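PDB 6KVR: fatty acid amide hydrolase from Candida albicans, which probably hydrolyses monocarboxylic acid amides to the free carboxylate and ammonium, as a member of the amidase signature family of serine hydrolases. Local coordinates for residues Tyr17-Tyr23 against Ser411-Leu415; Pro204-Met208 against Gln404-Leu408. All blocks are in the same frame, centred on the assembly; numbering follows the deposited sequence.

Contact 1: Tyr17-Tyr23 against Ser411-Leu415; sequences YEDSEIY and SNEPL
A carboxylate closes on a backbone amide beside a helix N-cap: E18 OE2 (chi1 m, chi2 t) accepts from L415 N at 2.6 Å. A loop leaving helix 402-409 at positive-phi N412 (58/25) thus meets the N-cap of helix 20-40, seating the N-terminal segment 17-23 on the amidase-family loop 411-415. The register sets E18 beside N412, their CA atoms 4.4 Å apart. Y17 (-117/-55), E18 (-99/151) and D19 (-164/100) lead into helix 20-40. D19 (chi1 t) is its N-cap, OD1 accepting from I22 N at 3.1 Å, while its own N donates to N412 O at 3.2 Å. Residues 413-415 are polyproline-II-like (phi -63 to -75, psi 130 to 150). N412, chi1 m, faces segment 17-23; its ND2 gives a weak hydrogen bond to Y17 O (3.0 Å), and its CA lies 3.4 Å from the same oxygen in a CA-H...O contact. N412 is the middle residue of an ST turn, S411 OG accepting from E413 N at 3.2 Å. P414 CD sits over one face of the Y23 ring (chi1 t), 3.8 Å from the centroid and 6° off the normal, a CH-pi contact. E413 CA-to-CB runs sideways, its carboxylate bonding with Q205, N215 and V173 elsewhere. Y17 CB lies 3.9 Å from L415 CD1. A water lies 2.6 Å from E413 O and 3.0 Å from Y17 O.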
# COMPACT_ATOMS: atom_id res chain seq x y z
N TYR A 17 21.15 26.97 -1.76
CA TYR A 17 21.46 25.93 -0.79
C TYR A 17 22.59 26.33 0.15
O TYR A 17 22.44 26.25 1.37
CB TYR A 17 21.87 24.63 -1.49
CG TYR A 17 20.79 23.90 -2.25
CD1 TYR A 17 20.38 24.34 -3.50
CD2 TYR A 17 20.23 22.74 -1.75
CE1 TYR A 17 19.42 23.66 -4.21
CE2 TYR A 17 19.25 22.04 -2.45
CZ TYR A 17 18.85 22.52 -3.69
OH TYR A 17 17.89 21.85 -4.41
N GLU A 18 23.75 26.72 -0.40
CA GLU A 18 25.00 26.88 0.34
C GLU A 18 25.27 28.33 0.70
O GLU A 18 24.92 29.25 -0.04
CB GLU A 18 26.18 26.38 -0.48
CG GLU A 18 26.33 24.91 -0.64
CD GLU A 18 27.32 24.58 -1.74
OE1 GLU A 18 27.13 25.09 -2.87
OE2 GLU A 18 28.30 23.85 -1.49
N ASP A 19 25.98 28.51 1.81
CA ASP A 19 26.47 29.82 2.23
C ASP A 19 27.54 29.65 3.29
O ASP A 19 27.23 29.45 4.47
CB ASP A 19 25.33 30.68 2.78
CG ASP A 19 25.75 32.12 2.96
OD1 ASP A 19 26.58 32.39 3.86
OD2 ASP A 19 25.24 32.99 2.21
N SER A 20 28.81 29.75 2.88
CA SER A 20 29.91 29.35 3.75
C SER A 20 30.04 30.24 4.98
O SER A 20 30.52 29.79 6.03
CB SER A 20 31.22 29.33 2.97
OG SER A 20 32.22 28.69 3.75
N GLU A 21 29.63 31.51 4.89
CA GLU A 21 29.73 32.37 6.07
C GLU A 21 28.74 31.95 7.14
O GLU A 21 29.11 31.76 8.31
CB GLU A 21 29.53 33.83 5.67
CG GLU A 21 29.53 34.79 6.85
CD GLU A 21 29.14 36.21 6.45
OE1 GLU A 21 29.12 36.50 5.23
OE2 GLU A 21 28.87 37.04 7.35
N ILE A 22 27.47 31.75 6.76
CA ILE A 22 26.44 31.37 7.72
C ILE A 22 26.74 29.99 8.31
O ILE A 22 26.62 29.79 9.53
CB ILE A 22 25.05 31.42 7.08
CG1 ILE A 22 24.70 32.85 6.68
CG2 ILE A 22 24.00 30.85 8.04
CD1 ILE A 22 23.35 32.99 5.97
N TYR A 23 27.15 29.04 7.47
CA TYR A 23 27.50 27.71 7.99
C TYR A 23 28.64 27.80 8.99
O TYR A 23 28.56 27.23 10.09
CB TYR A 23 27.86 26.76 6.84
CG TYR A 23 28.36 25.40 7.29
CD1 TYR A 23 27.48 24.40 7.69
CD2 TYR A 23 29.74 25.10 7.30
CE1 TYR A 23 27.94 23.14 8.10
CE2 TYR A 23 30.20 23.85 7.71
CZ TYR A 23 29.30 22.87 8.11
OH TYR A 23 29.75 21.62 8.52
N SER A 411 20.87 25.01 7.24
CA SER A 411 22.20 25.20 7.80
C SER A 411 23.18 25.81 6.81
O SER A 411 24.30 26.15 7.22
CB SER A 411 22.76 23.86 8.29
OG SER A 411 23.28 23.13 7.19
N ASN A 412 22.81 25.91 5.53
CA ASN A 412 23.70 26.41 4.49
C ASN A 412 24.99 25.60 4.38
O ASN A 412 26.01 26.10 3.89
CB ASN A 412 23.99 27.89 4.72
CG ASN A 412 22.82 28.76 4.34
OD1 ASN A 412 22.20 29.40 5.19
ND2 ASN A 412 22.46 28.74 3.07
N GLU A 413 24.96 24.33 4.80
CA GLU A 413 26.13 23.46 4.76
C GLU A 413 26.59 23.23 3.32
O GLU A 413 25.77 23.25 2.40
CB GLU A 413 25.82 22.10 5.42
CG GLU A 413 24.66 21.30 4.77
CD GLU A 413 24.58 19.84 5.29
OE1 GLU A 413 25.55 19.07 5.10
OE2 GLU A 413 23.53 19.47 5.88
N PRO A 414 27.89 23.02 3.11
CA PRO A 414 28.39 22.87 1.73
C PRO A 414 27.88 21.58 1.08
O PRO A 414 27.82 20.53 1.71
CB PRO A 414 29.92 22.85 1.89
CG PRO A 414 30.17 22.50 3.32
CD PRO A 414 28.99 23.02 4.10
N LEU A 415 27.52 21.69 -0.19
CA LEU A 415 27.00 20.55 -0.93
C LEU A 415 28.12 19.58 -1.30
O LEU A 415 29.16 19.97 -1.82
CB LEU A 415 26.30 21.04 -2.19
CG LEU A 415 25.00 21.82 -1.91
CD1 LEU A 415 24.34 22.22 -3.20
CD2 LEU A 415 24.05 21.00 -1.06
O HOH W 1 23.26 23.38 1.70

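Contact 2: Pro204-Met208 against Gln404-Leu408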
# COMPACT_ATOMS: atom_id res chain seq x y z
N PRO A 204 25.29 9.20 3.95
CA PRO A 204 25.63 10.43 3.23
C PRO A 204 24.66 11.57 3.52
O PRO A 204 23.50 11.36 3.90
CB PRO A 204 25.53 10.01 1.76
CG PRO A 204 24.47 8.90 1.80
CD PRO A 204 24.82 8.13 3.05
N GLN A 205 25.16 12.79 3.34
CA GLN A 205 24.29 13.96 3.21
C GLN A 205 23.25 13.74 2.11
O GLN A 205 23.58 13.32 0.99
CB GLN A 205 25.17 15.17 2.92
CG GLN A 205 24.45 16.45 2.54
CD GLN A 205 25.41 17.43 1.87
OE1 GLN A 205 25.76 17.27 0.69
NE2 GLN A 205 25.85 18.44 2.61
N THR A 206 21.98 14.03 2.44
CA THR A 206 20.73 13.88 1.67
C THR A 206 20.21 12.44 1.68
O THR A 206 19.06 12.23 1.27
CB THR A 206 20.79 14.34 0.19
OG1 THR A 206 21.46 13.36 -0.63
CG2 THR A 206 21.48 15.70 0.03
N LEU A 207 20.99 11.46 2.12
CA LEU A 207 20.60 10.04 2.11
C LEU A 207 20.36 9.52 0.71
O LEU A 207 19.67 8.53 0.53
CB LEU A 207 19.34 9.78 2.96
CG LEU A 207 19.37 10.34 4.37
CD1 LEU A 207 18.11 9.94 5.14
CD2 LEU A 207 20.63 9.88 5.08
N MSE A 208 20.88 10.19 -0.31
CA MSE A 208 20.67 9.78 -1.69
C MSE A 208 22.01 9.65 -2.43
O MSE A 208 22.20 10.19 -3.52
CB MSE A 208 19.75 10.79 -2.40
CG MSE A 208 18.33 10.87 -1.82
SE MSE A 208 17.42 9.13 -2.22
CE MSE A 208 16.97 9.55 -4.12
N GLN A 404 14.46 18.52 0.21
CA GLN A 404 15.92 18.48 0.31
C GLN A 404 16.49 19.89 0.46
O GLN A 404 17.37 20.13 1.30
CB GLN A 404 16.52 17.78 -0.91
CG GLN A 404 16.26 16.27 -1.01
CD GLN A 404 17.18 15.43 -0.11
OE1 GLN A 404 17.77 15.92 0.85
NE2 GLN A 404 17.28 14.13 -0.43
N ARG A 405 15.99 20.83 -0.35
CA ARG A 405 16.48 22.21 -0.27
C ARG A 405 16.17 22.84 1.10
O ARG A 405 17.02 23.54 1.66
CB ARG A 405 15.89 23.05 -1.40
CG ARG A 405 16.63 24.39 -1.65
CD ARG A 405 16.29 24.97 -3.01
NE ARG A 405 14.84 25.02 -3.19
CZ ARG A 405 14.16 24.22 -3.99
NH1 ARG A 405 14.77 23.33 -4.77
NH2 ARG A 405 12.83 24.28 -4.00
N LYS A 406 14.97 22.61 1.64
CA LYS A 406 14.65 23.16 2.95
C LYS A 406 15.59 22.62 4.03
O LYS A 406 16.09 23.39 4.86
CB LYS A 406 13.21 22.87 3.32
CG LYS A 406 12.82 23.47 4.66
CD LYS A 406 11.94 22.52 5.46
CE LYS A 406 10.49 22.66 5.07
NZ LYS A 406 9.99 24.04 5.33
N LEU A 407 15.84 21.31 4.03
CA LEU A 407 16.69 20.75 5.07
C LEU A 407 18.15 21.15 4.89
O LEU A 407 18.86 21.33 5.87
CB LEU A 407 16.55 19.23 5.11
CG LEU A 407 15.15 18.75 5.51
CD1 LEU A 407 14.86 17.40 4.89
CD2 LEU A 407 15.01 18.69 7.03
N LEU A 408 18.61 21.32 3.65
CA LEU A 408 20.00 21.69 3.40
C LEU A 408 20.25 23.18 3.63
O LEU A 408 21.25 23.55 4.25
CB LEU A 408 20.41 21.28 1.99
CG LEU A 408 20.70 19.79 1.71
CD1 LEU A 408 20.77 19.50 0.20
CD2 LEU A 408 21.95 19.28 2.43
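L408 lays its isobutyl group over Q205 and T206, with CD2 3.8 Å from Q205 CG and CD1 3.9 Å from T206 CG2. The contact joins one side of helix 402-409 to an ST turn in the loop between strands 199-201 and 221-222, where T206 OG1 accepts from the amide of M208, a selenomethionine, at 3.2 Å. Q404 and L408, one helical turn apart and linked by L408 N to Q404 O at 2.9 Å, both direct CA-to-CB toward the loop. P204-L207 is a type II beta turn, L207 N bonding to P204 O at 3.1 Å, with Q205 (-54/132) and T206 (79/-12) at its corners. L207, a predicted substrate-binding residue, ends this turn without touching the helix segment, and the M208 side chain lies about 4 Å from that of I254 and about 6 Å from that of S257, the predicted acyl-ester nucleophile. Helix 402-409 thus lies against the loop carrying L207 and M208, next to the predicted substrate site. Q404 OE1 turns to Y172, leaving the amide nitrogen for the loop: Q404 NE2 donates to T206 O at 3.1 Å, with an N-H...O angle of 179°.

How the contacts relate
From the N terminus, the chain passes through 17-23 at the start of helix 20-40 and, 388 residues later, meets 411-415, so contact 1 closes a very long loop. Contact 2 closes a shorter one, 204-208 to 404-408, lying wholly within it. Because 404-408 and 411-415 stand at and just beyond helix 402-409, the two contacts are neighbours, their centres 12 Å apart. Q205 makes the main polar link: its NE2 lies 2.6 Å from E413 OE1 and 3.0 Å from P414 O, both probable hydrogen bonds, and E413 also packs against L408. The N-terminal region is thereby linked through 411-415 to the loop carrying L207, beside the predicted active site.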